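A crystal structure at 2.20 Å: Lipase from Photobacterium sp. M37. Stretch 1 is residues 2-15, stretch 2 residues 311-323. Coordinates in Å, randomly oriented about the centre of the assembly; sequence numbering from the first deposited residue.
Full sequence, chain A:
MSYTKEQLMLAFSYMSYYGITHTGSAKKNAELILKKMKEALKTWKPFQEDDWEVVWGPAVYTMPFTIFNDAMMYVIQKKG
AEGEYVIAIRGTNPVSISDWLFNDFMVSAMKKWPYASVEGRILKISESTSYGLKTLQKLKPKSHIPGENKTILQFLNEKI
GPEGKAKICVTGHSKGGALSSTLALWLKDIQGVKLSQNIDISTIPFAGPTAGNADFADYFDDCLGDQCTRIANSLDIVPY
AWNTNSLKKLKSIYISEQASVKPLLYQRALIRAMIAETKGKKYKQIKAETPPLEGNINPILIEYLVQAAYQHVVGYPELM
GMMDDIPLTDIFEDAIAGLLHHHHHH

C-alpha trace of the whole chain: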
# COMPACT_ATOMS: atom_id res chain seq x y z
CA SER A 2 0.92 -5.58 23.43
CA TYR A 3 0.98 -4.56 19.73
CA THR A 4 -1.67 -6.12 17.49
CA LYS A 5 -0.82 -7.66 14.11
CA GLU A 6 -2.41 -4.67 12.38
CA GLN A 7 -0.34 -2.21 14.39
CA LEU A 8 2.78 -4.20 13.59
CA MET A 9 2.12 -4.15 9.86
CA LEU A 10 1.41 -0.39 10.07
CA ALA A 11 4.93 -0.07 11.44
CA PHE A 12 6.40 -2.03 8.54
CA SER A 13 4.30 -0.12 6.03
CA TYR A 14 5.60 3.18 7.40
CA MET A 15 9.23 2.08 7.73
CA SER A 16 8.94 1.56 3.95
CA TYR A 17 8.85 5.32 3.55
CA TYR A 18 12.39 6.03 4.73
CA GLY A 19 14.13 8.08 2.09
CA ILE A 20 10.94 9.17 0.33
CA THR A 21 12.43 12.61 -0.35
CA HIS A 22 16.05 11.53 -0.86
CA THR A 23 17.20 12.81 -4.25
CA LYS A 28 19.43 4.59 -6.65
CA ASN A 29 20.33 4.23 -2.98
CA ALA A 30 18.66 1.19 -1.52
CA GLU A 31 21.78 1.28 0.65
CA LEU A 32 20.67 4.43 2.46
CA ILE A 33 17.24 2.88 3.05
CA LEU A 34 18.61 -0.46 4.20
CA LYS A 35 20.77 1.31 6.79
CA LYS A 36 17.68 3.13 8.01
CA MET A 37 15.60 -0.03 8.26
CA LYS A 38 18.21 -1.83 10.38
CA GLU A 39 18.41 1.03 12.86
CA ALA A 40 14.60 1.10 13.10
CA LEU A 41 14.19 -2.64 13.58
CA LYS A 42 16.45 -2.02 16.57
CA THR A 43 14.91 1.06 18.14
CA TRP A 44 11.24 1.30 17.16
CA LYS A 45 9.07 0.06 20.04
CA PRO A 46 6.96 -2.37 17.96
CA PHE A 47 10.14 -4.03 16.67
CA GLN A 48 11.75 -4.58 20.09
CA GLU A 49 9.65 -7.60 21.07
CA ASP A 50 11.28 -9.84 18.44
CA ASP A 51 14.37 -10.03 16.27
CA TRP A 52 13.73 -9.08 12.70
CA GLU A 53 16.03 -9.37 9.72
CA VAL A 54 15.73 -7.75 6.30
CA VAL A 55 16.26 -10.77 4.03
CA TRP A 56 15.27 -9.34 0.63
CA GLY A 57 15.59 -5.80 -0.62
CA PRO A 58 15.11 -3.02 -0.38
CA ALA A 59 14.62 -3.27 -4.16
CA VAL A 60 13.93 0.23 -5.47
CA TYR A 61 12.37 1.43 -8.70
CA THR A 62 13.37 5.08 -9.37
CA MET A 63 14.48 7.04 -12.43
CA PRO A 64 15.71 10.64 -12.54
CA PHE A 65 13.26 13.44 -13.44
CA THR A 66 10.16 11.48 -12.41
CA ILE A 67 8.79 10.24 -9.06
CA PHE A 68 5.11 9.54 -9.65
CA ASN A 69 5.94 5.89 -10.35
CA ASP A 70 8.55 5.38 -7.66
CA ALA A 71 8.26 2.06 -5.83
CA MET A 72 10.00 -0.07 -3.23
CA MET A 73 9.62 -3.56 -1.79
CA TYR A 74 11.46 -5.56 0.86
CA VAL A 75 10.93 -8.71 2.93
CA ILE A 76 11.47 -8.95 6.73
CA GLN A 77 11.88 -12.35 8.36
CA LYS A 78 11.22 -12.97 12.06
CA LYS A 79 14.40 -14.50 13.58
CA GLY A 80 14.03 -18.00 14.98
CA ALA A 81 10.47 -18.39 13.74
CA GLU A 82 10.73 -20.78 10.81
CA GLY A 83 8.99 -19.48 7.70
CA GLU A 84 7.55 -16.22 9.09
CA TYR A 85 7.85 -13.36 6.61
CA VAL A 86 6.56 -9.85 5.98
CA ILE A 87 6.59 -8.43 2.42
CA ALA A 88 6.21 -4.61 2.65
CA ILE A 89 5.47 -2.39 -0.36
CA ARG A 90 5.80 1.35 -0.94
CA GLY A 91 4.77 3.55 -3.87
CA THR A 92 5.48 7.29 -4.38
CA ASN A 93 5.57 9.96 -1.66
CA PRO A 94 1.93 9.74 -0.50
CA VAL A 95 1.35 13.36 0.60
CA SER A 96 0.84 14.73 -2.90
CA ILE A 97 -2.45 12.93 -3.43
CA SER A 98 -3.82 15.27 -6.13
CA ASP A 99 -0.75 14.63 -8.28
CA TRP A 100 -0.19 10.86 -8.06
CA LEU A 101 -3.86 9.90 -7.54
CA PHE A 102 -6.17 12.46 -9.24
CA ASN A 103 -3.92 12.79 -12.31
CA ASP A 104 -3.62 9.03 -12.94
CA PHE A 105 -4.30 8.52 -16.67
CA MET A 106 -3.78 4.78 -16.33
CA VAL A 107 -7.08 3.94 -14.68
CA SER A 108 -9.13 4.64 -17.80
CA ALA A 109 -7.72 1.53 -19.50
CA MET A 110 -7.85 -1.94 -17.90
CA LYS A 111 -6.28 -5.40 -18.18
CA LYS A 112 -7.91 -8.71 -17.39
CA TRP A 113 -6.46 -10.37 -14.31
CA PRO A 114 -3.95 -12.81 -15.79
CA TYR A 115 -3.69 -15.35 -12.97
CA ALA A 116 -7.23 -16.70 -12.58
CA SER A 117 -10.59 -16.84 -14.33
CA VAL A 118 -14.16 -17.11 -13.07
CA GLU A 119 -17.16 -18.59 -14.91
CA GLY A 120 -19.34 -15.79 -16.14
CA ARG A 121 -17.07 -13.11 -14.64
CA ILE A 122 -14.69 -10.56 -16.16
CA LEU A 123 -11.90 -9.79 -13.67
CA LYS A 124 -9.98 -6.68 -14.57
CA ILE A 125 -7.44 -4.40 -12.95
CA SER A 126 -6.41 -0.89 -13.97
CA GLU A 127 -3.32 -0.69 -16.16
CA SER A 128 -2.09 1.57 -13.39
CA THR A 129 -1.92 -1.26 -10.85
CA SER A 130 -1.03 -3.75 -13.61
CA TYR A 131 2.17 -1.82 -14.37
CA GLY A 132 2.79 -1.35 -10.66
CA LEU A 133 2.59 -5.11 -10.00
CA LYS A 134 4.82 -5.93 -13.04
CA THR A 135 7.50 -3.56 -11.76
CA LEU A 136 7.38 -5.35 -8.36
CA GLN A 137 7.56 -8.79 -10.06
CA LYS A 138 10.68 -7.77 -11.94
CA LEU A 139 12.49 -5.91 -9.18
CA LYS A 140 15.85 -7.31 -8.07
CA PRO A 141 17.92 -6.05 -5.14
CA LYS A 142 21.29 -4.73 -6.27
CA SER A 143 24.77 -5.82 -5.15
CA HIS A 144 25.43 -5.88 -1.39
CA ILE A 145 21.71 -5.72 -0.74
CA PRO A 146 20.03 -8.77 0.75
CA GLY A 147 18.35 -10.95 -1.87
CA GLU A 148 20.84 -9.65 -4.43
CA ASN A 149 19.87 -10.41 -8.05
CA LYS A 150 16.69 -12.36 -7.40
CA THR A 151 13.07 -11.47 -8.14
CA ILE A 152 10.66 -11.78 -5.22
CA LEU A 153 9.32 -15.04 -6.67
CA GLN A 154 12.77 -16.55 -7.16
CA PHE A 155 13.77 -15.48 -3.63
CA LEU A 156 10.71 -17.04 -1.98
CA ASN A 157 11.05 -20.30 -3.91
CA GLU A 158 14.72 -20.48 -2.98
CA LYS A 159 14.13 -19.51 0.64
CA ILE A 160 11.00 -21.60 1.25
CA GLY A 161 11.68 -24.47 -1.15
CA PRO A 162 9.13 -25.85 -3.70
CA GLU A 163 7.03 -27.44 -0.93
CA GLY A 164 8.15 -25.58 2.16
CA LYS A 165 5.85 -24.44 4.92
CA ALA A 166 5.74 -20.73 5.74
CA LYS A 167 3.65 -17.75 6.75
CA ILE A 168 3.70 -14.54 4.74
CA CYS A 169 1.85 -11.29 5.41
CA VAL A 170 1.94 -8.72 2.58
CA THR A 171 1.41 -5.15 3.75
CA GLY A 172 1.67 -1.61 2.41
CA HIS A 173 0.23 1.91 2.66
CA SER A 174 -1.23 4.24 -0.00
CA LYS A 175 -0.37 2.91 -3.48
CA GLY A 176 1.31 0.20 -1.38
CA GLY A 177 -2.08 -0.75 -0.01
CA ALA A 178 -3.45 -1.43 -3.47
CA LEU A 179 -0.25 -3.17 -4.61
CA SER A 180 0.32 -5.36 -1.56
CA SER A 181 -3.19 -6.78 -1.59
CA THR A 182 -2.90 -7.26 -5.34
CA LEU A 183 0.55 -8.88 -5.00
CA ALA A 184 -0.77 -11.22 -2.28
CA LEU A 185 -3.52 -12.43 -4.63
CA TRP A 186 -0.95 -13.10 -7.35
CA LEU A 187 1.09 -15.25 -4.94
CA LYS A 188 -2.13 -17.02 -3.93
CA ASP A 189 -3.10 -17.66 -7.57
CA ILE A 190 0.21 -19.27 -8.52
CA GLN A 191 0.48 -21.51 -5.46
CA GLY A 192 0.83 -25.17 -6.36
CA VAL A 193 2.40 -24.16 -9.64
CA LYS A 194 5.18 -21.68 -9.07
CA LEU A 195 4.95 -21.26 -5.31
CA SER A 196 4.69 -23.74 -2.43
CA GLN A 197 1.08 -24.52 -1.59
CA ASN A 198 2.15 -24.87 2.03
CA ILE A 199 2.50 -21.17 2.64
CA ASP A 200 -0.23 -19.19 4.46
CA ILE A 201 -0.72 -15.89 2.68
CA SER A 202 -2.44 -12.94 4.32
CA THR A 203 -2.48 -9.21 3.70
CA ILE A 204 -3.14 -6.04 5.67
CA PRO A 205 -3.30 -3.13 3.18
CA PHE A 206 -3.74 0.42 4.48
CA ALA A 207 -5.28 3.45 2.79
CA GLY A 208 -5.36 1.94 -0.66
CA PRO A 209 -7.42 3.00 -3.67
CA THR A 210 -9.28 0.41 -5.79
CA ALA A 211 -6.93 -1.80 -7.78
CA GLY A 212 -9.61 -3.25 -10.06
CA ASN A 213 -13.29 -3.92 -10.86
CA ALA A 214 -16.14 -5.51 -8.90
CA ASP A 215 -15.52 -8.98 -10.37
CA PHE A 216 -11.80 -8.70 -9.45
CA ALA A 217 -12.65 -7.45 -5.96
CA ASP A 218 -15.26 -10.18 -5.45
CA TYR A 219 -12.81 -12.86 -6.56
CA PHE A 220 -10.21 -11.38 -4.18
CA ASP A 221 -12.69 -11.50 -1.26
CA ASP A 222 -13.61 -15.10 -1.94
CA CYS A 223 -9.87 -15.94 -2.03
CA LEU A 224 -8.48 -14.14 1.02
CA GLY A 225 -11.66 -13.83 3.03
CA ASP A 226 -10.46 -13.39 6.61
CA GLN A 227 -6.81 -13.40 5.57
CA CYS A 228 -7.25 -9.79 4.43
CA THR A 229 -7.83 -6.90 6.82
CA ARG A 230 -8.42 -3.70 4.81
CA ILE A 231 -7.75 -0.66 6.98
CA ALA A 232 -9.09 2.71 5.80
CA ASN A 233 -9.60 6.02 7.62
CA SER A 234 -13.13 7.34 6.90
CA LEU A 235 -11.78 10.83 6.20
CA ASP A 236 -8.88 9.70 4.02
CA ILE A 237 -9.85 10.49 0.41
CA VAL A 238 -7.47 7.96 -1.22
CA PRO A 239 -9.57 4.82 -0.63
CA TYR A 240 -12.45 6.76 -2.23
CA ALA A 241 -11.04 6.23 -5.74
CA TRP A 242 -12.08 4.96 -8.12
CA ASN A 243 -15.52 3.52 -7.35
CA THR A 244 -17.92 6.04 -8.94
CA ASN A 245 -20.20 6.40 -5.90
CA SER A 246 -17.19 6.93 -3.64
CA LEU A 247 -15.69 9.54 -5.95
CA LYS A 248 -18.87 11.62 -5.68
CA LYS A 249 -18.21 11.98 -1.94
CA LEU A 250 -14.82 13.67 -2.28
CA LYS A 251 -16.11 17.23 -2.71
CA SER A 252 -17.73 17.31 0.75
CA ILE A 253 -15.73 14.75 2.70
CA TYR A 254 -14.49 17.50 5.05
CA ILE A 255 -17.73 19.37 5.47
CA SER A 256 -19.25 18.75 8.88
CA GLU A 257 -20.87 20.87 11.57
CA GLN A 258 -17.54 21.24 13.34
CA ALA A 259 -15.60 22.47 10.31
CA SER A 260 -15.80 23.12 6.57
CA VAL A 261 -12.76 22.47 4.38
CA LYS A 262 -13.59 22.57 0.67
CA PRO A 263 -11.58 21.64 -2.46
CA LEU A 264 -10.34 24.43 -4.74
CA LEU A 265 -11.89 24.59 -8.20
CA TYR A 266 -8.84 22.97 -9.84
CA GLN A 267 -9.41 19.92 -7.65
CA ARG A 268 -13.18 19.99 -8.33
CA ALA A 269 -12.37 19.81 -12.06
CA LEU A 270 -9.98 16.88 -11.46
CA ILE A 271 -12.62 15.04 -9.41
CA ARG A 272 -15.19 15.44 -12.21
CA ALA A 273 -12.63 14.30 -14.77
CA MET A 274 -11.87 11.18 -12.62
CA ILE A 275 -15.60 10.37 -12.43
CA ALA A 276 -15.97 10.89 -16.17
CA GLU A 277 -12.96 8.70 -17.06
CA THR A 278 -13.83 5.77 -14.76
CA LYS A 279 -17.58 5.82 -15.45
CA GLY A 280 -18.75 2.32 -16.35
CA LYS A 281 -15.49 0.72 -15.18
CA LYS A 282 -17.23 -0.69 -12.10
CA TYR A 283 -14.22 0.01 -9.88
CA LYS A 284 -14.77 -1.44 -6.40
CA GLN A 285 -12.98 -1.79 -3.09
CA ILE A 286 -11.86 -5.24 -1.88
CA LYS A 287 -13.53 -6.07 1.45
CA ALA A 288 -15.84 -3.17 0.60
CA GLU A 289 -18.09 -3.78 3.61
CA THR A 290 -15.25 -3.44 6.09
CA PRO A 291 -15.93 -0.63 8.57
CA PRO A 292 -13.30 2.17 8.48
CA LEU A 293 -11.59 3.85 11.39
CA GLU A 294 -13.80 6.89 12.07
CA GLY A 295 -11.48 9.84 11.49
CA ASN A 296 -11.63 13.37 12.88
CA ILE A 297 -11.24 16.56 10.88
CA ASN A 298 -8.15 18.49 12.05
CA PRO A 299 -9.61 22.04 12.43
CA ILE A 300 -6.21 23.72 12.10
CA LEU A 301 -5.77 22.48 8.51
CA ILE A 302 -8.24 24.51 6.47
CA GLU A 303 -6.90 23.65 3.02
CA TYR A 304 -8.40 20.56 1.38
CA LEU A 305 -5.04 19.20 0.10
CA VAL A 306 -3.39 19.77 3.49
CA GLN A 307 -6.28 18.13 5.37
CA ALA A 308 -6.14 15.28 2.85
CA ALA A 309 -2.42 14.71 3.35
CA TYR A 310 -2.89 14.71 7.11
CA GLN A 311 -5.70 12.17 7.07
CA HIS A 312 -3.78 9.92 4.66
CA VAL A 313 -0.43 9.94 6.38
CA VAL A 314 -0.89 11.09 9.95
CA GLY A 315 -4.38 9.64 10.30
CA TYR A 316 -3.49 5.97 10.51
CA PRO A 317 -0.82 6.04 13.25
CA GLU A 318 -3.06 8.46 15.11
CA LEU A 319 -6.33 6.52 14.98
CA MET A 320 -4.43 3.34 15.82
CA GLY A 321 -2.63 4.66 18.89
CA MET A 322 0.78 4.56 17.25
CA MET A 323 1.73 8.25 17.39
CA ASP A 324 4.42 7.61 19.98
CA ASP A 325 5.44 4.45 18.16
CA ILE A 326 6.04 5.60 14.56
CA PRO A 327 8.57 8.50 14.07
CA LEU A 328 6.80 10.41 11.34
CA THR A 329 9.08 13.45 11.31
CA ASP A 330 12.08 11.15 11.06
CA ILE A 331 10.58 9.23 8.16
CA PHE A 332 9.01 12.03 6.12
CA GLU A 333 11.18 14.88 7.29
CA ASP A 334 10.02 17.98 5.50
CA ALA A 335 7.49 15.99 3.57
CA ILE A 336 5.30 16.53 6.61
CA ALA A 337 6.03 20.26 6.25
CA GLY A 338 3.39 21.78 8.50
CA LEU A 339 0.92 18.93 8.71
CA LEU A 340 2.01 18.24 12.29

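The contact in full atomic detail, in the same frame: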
# COMPACT_ATOMS: atom_id res chain seq x y z
N SER A 2 1.34 -7.01 23.27
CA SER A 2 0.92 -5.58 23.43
C SER A 2 0.53 -4.91 22.10
O SER A 2 -0.48 -4.19 22.04
CB SER A 2 2.03 -4.79 24.14
OG SER A 2 3.31 -5.04 23.58
N TYR A 3 1.31 -5.13 21.04
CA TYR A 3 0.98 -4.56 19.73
C TYR A 3 0.19 -5.58 18.92
O TYR A 3 0.57 -6.75 18.87
CB TYR A 3 2.24 -4.21 18.93
CG TYR A 3 3.09 -3.12 19.55
CD1 TYR A 3 4.10 -3.43 20.46
CD2 TYR A 3 2.86 -1.78 19.24
CE1 TYR A 3 4.86 -2.43 21.06
CE2 TYR A 3 3.61 -0.78 19.84
CZ TYR A 3 4.61 -1.11 20.74
OH TYR A 3 5.36 -0.11 21.33
N THR A 4 -0.90 -5.17 18.30
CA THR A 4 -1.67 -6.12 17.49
C THR A 4 -0.94 -6.34 16.15
O THR A 4 0.01 -5.63 15.81
CB THR A 4 -3.07 -5.59 17.19
OG1 THR A 4 -2.97 -4.46 16.31
CG2 THR A 4 -3.79 -5.17 18.49
N LYS A 5 -1.40 -7.34 15.40
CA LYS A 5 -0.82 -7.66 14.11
C LYS A 5 -0.96 -6.45 13.19
O LYS A 5 -0.03 -6.08 12.49
CB LYS A 5 -1.53 -8.88 13.51
CG LYS A 5 -0.97 -9.36 12.17
CD LYS A 5 -1.78 -10.56 11.66
CE LYS A 5 -1.34 -11.01 10.28
NZ LYS A 5 0.07 -11.44 10.32
N GLU A 6 -2.14 -5.83 13.21
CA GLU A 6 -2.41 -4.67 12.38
C GLU A 6 -1.48 -3.51 12.68
O GLU A 6 -0.99 -2.85 11.77
CB GLU A 6 -3.87 -4.24 12.55
CG GLU A 6 -4.83 -5.31 12.13
CD GLU A 6 -5.40 -6.08 13.30
OE1 GLU A 6 -4.64 -6.62 14.14
OE2 GLU A 6 -6.64 -6.13 13.36
N GLN A 7 -1.24 -3.27 13.97
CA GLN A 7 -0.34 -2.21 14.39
C GLN A 7 1.09 -2.53 13.95
O GLN A 7 1.86 -1.64 13.58
CB GLN A 7 -0.37 -2.06 15.92
CG GLN A 7 -1.73 -1.67 16.46
CD GLN A 7 -1.71 -1.59 17.97
OE1 GLN A 7 -1.54 -2.60 18.65
NE2 GLN A 7 -1.89 -0.39 18.50
N LEU A 8 1.44 -3.80 13.99
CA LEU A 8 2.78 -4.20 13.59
C LEU A 8 2.98 -3.93 12.12
O LEU A 8 3.99 -3.35 11.74
CB LEU A 8 3.02 -5.67 13.89
CG LEU A 8 4.42 -6.18 13.53
CD1 LEU A 8 5.47 -5.44 14.34
CD2 LEU A 8 4.49 -7.67 13.83
N MET A 9 2.04 -4.37 11.30
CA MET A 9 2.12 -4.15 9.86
C MET A 9 2.09 -2.65 9.49
O MET A 9 2.61 -2.25 8.45
CB MET A 9 0.98 -4.90 9.16
CG MET A 9 1.00 -6.42 9.32
SD MET A 9 2.58 -7.24 8.98
CE MET A 9 2.60 -7.24 7.31
N LEU A 10 1.45 -1.83 10.32
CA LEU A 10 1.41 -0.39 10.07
C LEU A 10 2.84 0.12 10.20
O LEU A 10 3.28 0.97 9.44
CB LEU A 10 0.54 0.33 11.11
CG LEU A 10 0.46 1.85 10.90
CD1 LEU A 10 -0.32 2.11 9.61
CD2 LEU A 10 -0.21 2.53 12.08
N ALA A 11 3.54 -0.43 11.19
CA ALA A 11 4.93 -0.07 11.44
C ALA A 11 5.83 -0.44 10.26
O ALA A 11 6.73 0.32 9.90
CB ALA A 11 5.43 -0.77 12.72
N PHE A 12 5.60 -1.60 9.68
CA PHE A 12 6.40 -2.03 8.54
C PHE A 12 6.03 -1.22 7.30
O PHE A 12 6.89 -0.90 6.49
CB PHE A 12 6.18 -3.51 8.24
CG PHE A 12 6.87 -4.43 9.20
CD1 PHE A 12 6.14 -5.32 9.99
CD2 PHE A 12 8.26 -4.43 9.29
CE1 PHE A 12 6.78 -6.20 10.85
CE2 PHE A 12 8.92 -5.30 10.15
CZ PHE A 12 8.18 -6.19 10.93
N SER A 13 4.75 -0.89 7.17
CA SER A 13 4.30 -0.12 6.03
C SER A 13 4.92 1.26 6.07
O SER A 13 5.32 1.80 5.04
CB SER A 13 2.77 0.01 6.03
OG SER A 13 2.16 -1.21 5.62
N TYR A 14 5.03 1.83 7.27
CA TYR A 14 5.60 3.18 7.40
C TYR A 14 7.12 3.23 7.34
O TYR A 14 7.70 4.22 6.88
CB TYR A 14 5.09 3.87 8.67
CG TYR A 14 3.77 4.59 8.41
CD1 TYR A 14 2.66 3.89 7.93
CD2 TYR A 14 3.64 5.97 8.61
CE1 TYR A 14 1.46 4.53 7.64
CE2 TYR A 14 2.43 6.64 8.33
CZ TYR A 14 1.34 5.91 7.84
OH TYR A 14 0.14 6.53 7.54
N MET A 15 7.77 2.15 7.78
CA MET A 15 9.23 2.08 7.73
C MET A 15 9.64 2.05 6.25
O MET A 15 10.76 2.41 5.91
CB MET A 15 9.71 0.81 8.43
CG MET A 15 11.24 0.73 8.60
SD MET A 15 11.76 -0.75 9.51
CE MET A 15 11.74 -1.96 8.23
N GLN A 311 -4.86 13.34 6.86
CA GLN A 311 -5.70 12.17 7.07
C GLN A 311 -5.08 10.91 6.47
O GLN A 311 -5.22 9.83 7.05
CB GLN A 311 -7.09 12.40 6.47
CG GLN A 311 -7.90 13.52 7.12
CD GLN A 311 -8.25 13.24 8.58
OE1 GLN A 311 -8.37 12.08 8.99
NE2 GLN A 311 -8.45 14.30 9.36
N HIS A 312 -4.39 11.05 5.34
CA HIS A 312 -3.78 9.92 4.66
C HIS A 312 -2.52 9.40 5.31
O HIS A 312 -2.29 8.19 5.37
CB HIS A 312 -3.46 10.30 3.22
CG HIS A 312 -3.01 9.16 2.36
ND1 HIS A 312 -3.71 7.98 2.26
CD2 HIS A 312 -1.98 9.06 1.48
CE1 HIS A 312 -3.14 7.21 1.35
NE2 HIS A 312 -2.09 7.84 0.87
N VAL A 313 -1.70 10.32 5.80
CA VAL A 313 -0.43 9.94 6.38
C VAL A 313 -0.41 9.94 7.89
O VAL A 313 0.02 8.97 8.50
CB VAL A 313 0.70 10.86 5.85
CG1 VAL A 313 2.05 10.46 6.42
CG2 VAL A 313 0.72 10.76 4.36
N VAL A 314 -0.89 11.02 8.50
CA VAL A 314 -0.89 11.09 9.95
C VAL A 314 -2.06 10.31 10.55
O VAL A 314 -1.94 9.72 11.62
CB VAL A 314 -0.94 12.55 10.44
CG1 VAL A 314 -0.76 12.60 11.94
CG2 VAL A 314 0.14 13.35 9.78
N GLY A 315 -3.18 10.30 9.84
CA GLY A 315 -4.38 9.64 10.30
C GLY A 315 -4.27 8.24 10.85
O GLY A 315 -4.76 7.95 11.95
N TYR A 316 -3.62 7.36 10.10
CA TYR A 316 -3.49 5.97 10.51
C TYR A 316 -2.76 5.75 11.83
O TYR A 316 -3.31 5.13 12.74
CB TYR A 316 -2.87 5.15 9.37
CG TYR A 316 -3.80 5.13 8.16
CD1 TYR A 316 -3.88 6.23 7.31
CD2 TYR A 316 -4.70 4.09 7.97
CE1 TYR A 316 -4.86 6.30 6.29
CE2 TYR A 316 -5.68 4.15 6.96
CZ TYR A 316 -5.76 5.26 6.13
OH TYR A 316 -6.74 5.34 5.16
N PRO A 317 -1.52 6.25 11.97
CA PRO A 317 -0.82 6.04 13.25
C PRO A 317 -1.55 6.73 14.40
O PRO A 317 -1.44 6.32 15.56
CB PRO A 317 0.56 6.65 13.00
CG PRO A 317 0.32 7.65 11.92
CD PRO A 317 -0.67 6.97 11.01
N GLU A 318 -2.33 7.75 14.08
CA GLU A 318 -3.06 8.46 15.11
C GLU A 318 -4.30 7.71 15.58
O GLU A 318 -4.51 7.53 16.78
CB GLU A 318 -3.44 9.85 14.61
CG GLU A 318 -4.34 10.62 15.54
CD GLU A 318 -4.19 12.12 15.39
OE1 GLU A 318 -3.29 12.68 16.06
OE2 GLU A 318 -4.96 12.73 14.62
N LEU A 319 -5.11 7.25 14.64
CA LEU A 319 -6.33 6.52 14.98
C LEU A 319 -6.05 5.11 15.51
O LEU A 319 -6.94 4.43 16.02
CB LEU A 319 -7.23 6.43 13.74
CG LEU A 319 -7.72 7.76 13.16
CD1 LEU A 319 -8.47 7.50 11.86
CD2 LEU A 319 -8.64 8.47 14.17
N MET A 320 -4.80 4.67 15.39
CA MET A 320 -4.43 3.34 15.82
C MET A 320 -3.50 3.37 17.02
O MET A 320 -2.82 2.38 17.32
CB MET A 320 -3.77 2.57 14.66
CG MET A 320 -4.73 2.10 13.57
SD MET A 320 -3.98 1.09 12.23
CE MET A 320 -4.04 2.26 10.94
N GLY A 321 -3.47 4.50 17.71
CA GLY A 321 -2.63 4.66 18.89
C GLY A 321 -1.16 4.37 18.67
O GLY A 321 -0.51 3.75 19.51
N MET A 322 -0.61 4.83 17.55
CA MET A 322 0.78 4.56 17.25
C MET A 322 1.63 5.83 17.13
O MET A 322 2.81 5.77 16.75
CB MET A 322 0.86 3.76 15.95
CG MET A 322 0.34 2.33 16.06
SD MET A 322 1.51 1.27 16.91
CE MET A 322 2.55 0.76 15.57
N MET A 323 1.03 6.97 17.46
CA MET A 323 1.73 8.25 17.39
C MET A 323 3.08 8.24 18.09
O MET A 323 4.07 8.74 17.55
CB MET A 323 0.85 9.36 17.97
CG MET A 323 -0.32 9.76 17.08
SD MET A 323 0.26 10.26 15.44
CE MET A 323 0.34 12.03 15.61

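Where a helix departs from regular geometry it leaves backbone carbonyls without their usual partners, and a neighbouring side chain can claim one. The helix at 311-319 illustrates this: entering from earlier in the chain, it contains a wider pi-type turn at 311-314 and is kinked where the nitrogens of Y316 and P317 make no bond to the preceding turn, P317 having no hydrogen to offer. A residue almost 300 positions earlier in the chain exploits the defect. Y14 reaches out from its helix and donates from OH to V313 O at 2.6 Å, a short bond made at the edge of its ring, while Y14 CZ packs 3.9 Å from P317 CD. A phenol suits this buried site because it combines an apolar ring with a donor at its tip.

A second side-chain-to-carbonyl bond closes the other end of the contact. The two helices run roughly antiparallel, at 149°, so the start of the first meets the end of the second. There Q7 NE2 donates to M320 O at 3.2 Å, just past the helix terminus. The other half of the same amide is also engaged: Q7 OE1 accepts from T4 N at 2.7 Å, while T4 OG1 caps the helix by accepting from Q7 N at 3.1 Å. An amide, with donor and acceptor together, can serve both stretches at once.

Apolar packing fills the space between these polar anchors and continues past Q7 to Y3. L10 points toward the partner, its CD1 lying 4.0 Å from both Y316 CB and M320 CE, and its CD2 4.0 Å from M322 CG. M322, the residue most covered by the opposing stretch, curls through three m rotamers, bringing its CE within 4.3 Å of A11 CB and its SD within 4.1 Å of Y3 CD2, at the ring edge. An unbranched, flexible methionine suits a place where one side chain touches Y3, L10 and A11.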